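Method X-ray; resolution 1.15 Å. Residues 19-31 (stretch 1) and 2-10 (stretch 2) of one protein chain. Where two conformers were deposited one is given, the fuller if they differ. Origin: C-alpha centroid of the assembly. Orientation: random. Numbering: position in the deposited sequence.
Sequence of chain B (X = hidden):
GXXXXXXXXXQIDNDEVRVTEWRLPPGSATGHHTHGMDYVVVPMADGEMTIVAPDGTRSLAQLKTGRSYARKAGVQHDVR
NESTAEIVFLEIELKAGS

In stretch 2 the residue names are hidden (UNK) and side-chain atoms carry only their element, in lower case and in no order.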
# COMPACT_ATOMS: atom_id res chain seq x y z
N VAL B 19 -3.53 8.05 -3.19
CA VAL B 19 -3.73 6.86 -2.37
C VAL B 19 -5.07 6.98 -1.65
O VAL B 19 -5.27 7.91 -0.88
CB VAL B 19 -2.60 6.68 -1.34
CG1 VAL B 19 -2.84 5.43 -0.55
CG2 VAL B 19 -1.25 6.61 -2.04
N THR B 20 -5.97 6.04 -1.94
CA THR B 20 -7.30 6.01 -1.34
C THR B 20 -7.51 4.72 -0.57
O THR B 20 -7.28 3.63 -1.09
CB THR B 20 -8.40 6.10 -2.41
OG1 THR B 20 -8.17 7.25 -3.23
CG2 THR B 20 -9.78 6.21 -1.78
N GLU B 21 -7.95 4.87 0.67
CA GLU B 21 -8.37 3.74 1.48
C GLU B 21 -9.84 3.46 1.24
O GLU B 21 -10.69 4.34 1.42
CB GLU B 21 -8.14 4.04 2.96
CG GLU B 21 -8.58 2.93 3.89
CD GLU B 21 -8.36 3.31 5.34
OE1 GLU B 21 -8.00 4.47 5.60
OE2 GLU B 21 -8.54 2.44 6.22
N TRP B 22 -10.14 2.23 0.82
CA TRP B 22 -11.52 1.79 0.60
C TRP B 22 -11.95 0.84 1.71
O TRP B 22 -11.23 -0.10 2.03
CB TRP B 22 -11.66 1.10 -0.76
CG TRP B 22 -11.60 2.07 -1.90
CD1 TRP B 22 -10.49 2.42 -2.63
CD2 TRP B 22 -12.68 2.85 -2.41
NE1 TRP B 22 -10.83 3.36 -3.57
CE2 TRP B 22 -12.17 3.64 -3.46
CE3 TRP B 22 -14.04 2.95 -2.08
CZ2 TRP B 22 -12.96 4.53 -4.18
CZ3 TRP B 22 -14.83 3.83 -2.81
CH2 TRP B 22 -14.29 4.60 -3.85
N ARG B 23 -13.11 1.11 2.28
CA ARG B 23 -13.71 0.23 3.28
C ARG B 23 -15.11 -0.12 2.82
O ARG B 23 -15.95 0.76 2.63
CB ARG B 23 -13.75 0.92 4.65
CG ARG B 23 -12.39 1.04 5.28
CD ARG B 23 -12.44 1.71 6.64
NE ARG B 23 -11.15 1.62 7.31
CZ ARG B 23 -10.79 0.63 8.12
NH1 ARG B 23 -11.63 -0.37 8.40
NH2 ARG B 23 -9.59 0.64 8.67
N LEU B 24 -15.35 -1.41 2.64
CA LEU B 24 -16.65 -1.89 2.19
C LEU B 24 -17.29 -2.73 3.27
O LEU B 24 -16.90 -3.88 3.50
CB LEU B 24 -16.53 -2.70 0.90
CG LEU B 24 -16.57 -1.89 -0.39
CD1 LEU B 24 -15.31 -1.08 -0.58
CD2 LEU B 24 -16.79 -2.84 -1.56
N PRO B 25 -18.31 -2.17 3.94
CA PRO B 25 -19.09 -2.97 4.89
C PRO B 25 -19.81 -4.11 4.18
O PRO B 25 -20.01 -4.07 2.97
CB PRO B 25 -20.12 -1.96 5.41
CG PRO B 25 -19.50 -0.63 5.20
CD PRO B 25 -18.72 -0.76 3.93
N PRO B 26 -20.23 -5.14 4.92
CA PRO B 26 -21.08 -6.16 4.31
C PRO B 26 -22.30 -5.52 3.65
O PRO B 26 -22.91 -4.62 4.24
CB PRO B 26 -21.50 -7.04 5.49
CG PRO B 26 -20.33 -6.88 6.46
CD PRO B 26 -19.89 -5.45 6.32
N GLY B 27 -22.63 -5.95 2.44
CA GLY B 27 -23.79 -5.41 1.73
C GLY B 27 -23.56 -4.06 1.07
O GLY B 27 -24.52 -3.36 0.74
N SER B 28 -22.30 -3.69 0.87
CA SER B 28 -21.99 -2.41 0.24
C SER B 28 -21.51 -2.58 -1.20
O SER B 28 -21.22 -3.69 -1.66
CB SER B 28 -20.93 -1.66 1.06
OG SER B 28 -19.66 -2.29 0.98
N ALA B 29 -21.44 -1.45 -1.90
CA ALA B 29 -20.93 -1.39 -3.27
C ALA B 29 -20.34 -0.01 -3.56
O ALA B 29 -20.84 1.00 -3.06
CB ALA B 29 -22.03 -1.72 -4.27
N THR B 30 -19.30 0.04 -4.38
CA THR B 30 -18.72 1.31 -4.80
C THR B 30 -19.61 2.01 -5.82
O THR B 30 -19.54 3.23 -5.98
CB THR B 30 -17.36 1.11 -5.49
OG1 THR B 30 -17.52 0.20 -6.59
CG2 THR B 30 -16.35 0.51 -4.53
N GLY B 31 -20.44 1.22 -6.50
CA GLY B 31 -21.06 1.65 -7.73
C GLY B 31 -20.10 1.46 -8.90
O GLY B 31 -18.88 1.46 -8.72
N UNK B 2 -31.20 0.09 -0.47
CA UNK B 2 -30.70 -0.90 0.46
C UNK B 2 -29.24 -1.23 0.40
O UNK B 2 -28.67 -1.72 1.37
se UNK B 2 -33.67 -3.45 1.14
c UNK B 2 -35.01 -3.07 -0.16
c UNK B 2 -32.80 -1.83 1.01
c UNK B 2 -31.53 -2.14 0.39
N UNK B 3 -28.59 -0.92 -0.72
CA UNK B 3 -27.15 -1.09 -0.82
C UNK B 3 -26.46 -0.04 0.04
O UNK B 3 -26.84 1.14 0.02
o UNK B 3 -27.41 -1.80 -3.11
c UNK B 3 -26.67 -0.92 -2.26
c UNK B 3 -25.18 -1.23 -2.38
N UNK B 4 -25.45 -0.47 0.79
CA UNK B 4 -24.68 0.43 1.63
C UNK B 4 -23.58 1.05 0.77
O UNK B 4 -22.98 0.38 -0.08
c UNK B 4 -25.20 -0.80 3.75
c UNK B 4 -23.05 0.50 3.57
c UNK B 4 -24.08 -0.34 2.82
N UNK B 5 -23.31 2.33 0.96
CA UNK B 5 -22.22 2.98 0.23
C UNK B 5 -20.86 2.47 0.70
O UNK B 5 -20.63 2.27 1.89
c UNK B 5 -22.31 4.49 0.38
N UNK B 6 -19.95 2.25 -0.25
CA UNK B 6 -18.56 2.02 0.10
C UNK B 6 -18.01 3.30 0.72
O UNK B 6 -18.44 4.40 0.35
c UNK B 6 -17.77 1.65 -1.13
N UNK B 7 -17.06 3.17 1.64
CA UNK B 7 -16.40 4.33 2.23
C UNK B 7 -15.02 4.50 1.62
O UNK B 7 -14.32 3.52 1.36
c UNK B 7 -16.26 4.12 3.74
c UNK B 7 -17.56 3.86 4.47
n UNK B 7 -18.22 2.39 7.97
c UNK B 7 -18.53 2.91 6.61
c UNK B 7 -17.29 3.47 5.92
N UNK B 8 -14.63 5.75 1.39
CA UNK B 8 -13.29 6.04 0.89
C UNK B 8 -12.66 7.23 1.62
O UNK B 8 -13.35 8.16 2.01
c UNK B 8 -13.31 6.30 -0.61
o UNK B 8 -14.07 7.46 -0.91
N UNK B 9 -11.34 7.16 1.81
CA UNK B 9 -10.57 8.24 2.40
C UNK B 9 -9.31 8.44 1.57
O UNK B 9 -8.52 7.51 1.37
o UNK B 9 -8.12 7.30 5.61
c UNK B 9 -8.27 8.54 5.44
c UNK B 9 -9.33 9.04 4.46
c UNK B 9 -10.17 7.93 3.84
o UNK B 9 -7.57 9.39 6.04
N UNK B 10 -9.14 9.65 1.06
CA UNK B 10 -7.94 9.97 0.29
C UNK B 10 -6.81 10.31 1.26
O UNK B 10 -6.84 11.35 1.91
c UNK B 10 -9.78 11.71 -2.67
c UNK B 10 -8.19 11.09 -0.74
c UNK B 10 -6.91 11.47 -1.46
c UNK B 10 -9.24 10.63 -1.76
O HOH W 1 -27.02 -3.85 1.94
O HOH W 2 -20.45 3.76 -2.67

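Position 2 carries an unbranched side chain of two carbons, a selenium and a terminal carbon. The CA-to-CB bond points sideways and the side chain touches nothing on stretch 1. Selenium settles it as Met2, deposited as selenomethionine; a water links its O to Gly27 O, donating to both at 2.8 Å.

Position 3 has one carbon bearing one oxygen and one carbon, and that terminal carbon rests 3.7 Å from Ala29 CB. The fork is that of a threonine, Thr3, and the methyl is CG2.

Position 4 holds three carbons, forked at the first, and one of the two branch carbons packs 4.1 Å from Pro25 CG. The fork is too short for leucine, so this is Val4, and the packing carbon is CG1. Its backbone fixes a parallel register: Val4 N donates to Gly27 O at 3.0 Å. Ala29 N in turn donates to Val4 O at 3.0 Å.

Position 5 shows a single carbon, directed away from stretch 1. This is Ala5.

Position 6 again shows one carbon, but here it is enclosed, with CB 3.7 Å from Leu24 CD1 and 4.0 Å from Trp22 CZ3, at the indole edge. It is Ala6, and its N donates to Ala29 O at 3.2 Å.

Position 7 extends four carbons in a row to a nitrogen, and the last of those carbons lies 3.9 Å from Pro25 CG. This is the signature of Lys7, the carbon being CE. Its backbone pairs twice with Arg23, Lys7 N to Arg23 O and Arg23 N to Lys7 O, each 2.8 Å.

Position 8 has one carbon and then one oxygen. Its CB sits over the face of the Trp22 six-membered ring, 3.6 Å from the centroid, a CH-pi contact. Hence Ser8.

Position 9 has three carbons, the third carrying two oxygens, one of which comes within 2.8 Å of Glu21 OE1. The carboxylate makes it Glu9, and the close oxygen is OE1: two acceptors rather than a hydrogen bond. Glu21 OE2 is engaged by Arg23 NE at 2.9 Å in a salt bridge, and both Glu9 carboxylate oxygens are hydrogen-bonded elsewhere in the structure.

Position 10 has four carbons, forked at the first with one arm two carbons long; the inner carbon of that arm lies 3.8 Å from Thr20 OG1. This is Ile10, and the carbon is CG1.

The contact runs on backbone pairing that changes sense. Residues 7-10 lie antiparallel to 19-24, with paired hydrogen bonds at Arg23 and Glu21 and CA-H...O contacts between them; as the chain leaves the type II turn from Pro25 to Ser28, the preceding strand, Val4 and Ala5, pairs parallel with Ser28 and Ala29. Side chains then sort by face: Trp22, Thr20, Ser8 and Ile10 on one, Glu21, Arg23, Lys7 and Glu9 on the other.

Stretch 2 2-10: MTVAAKSEI
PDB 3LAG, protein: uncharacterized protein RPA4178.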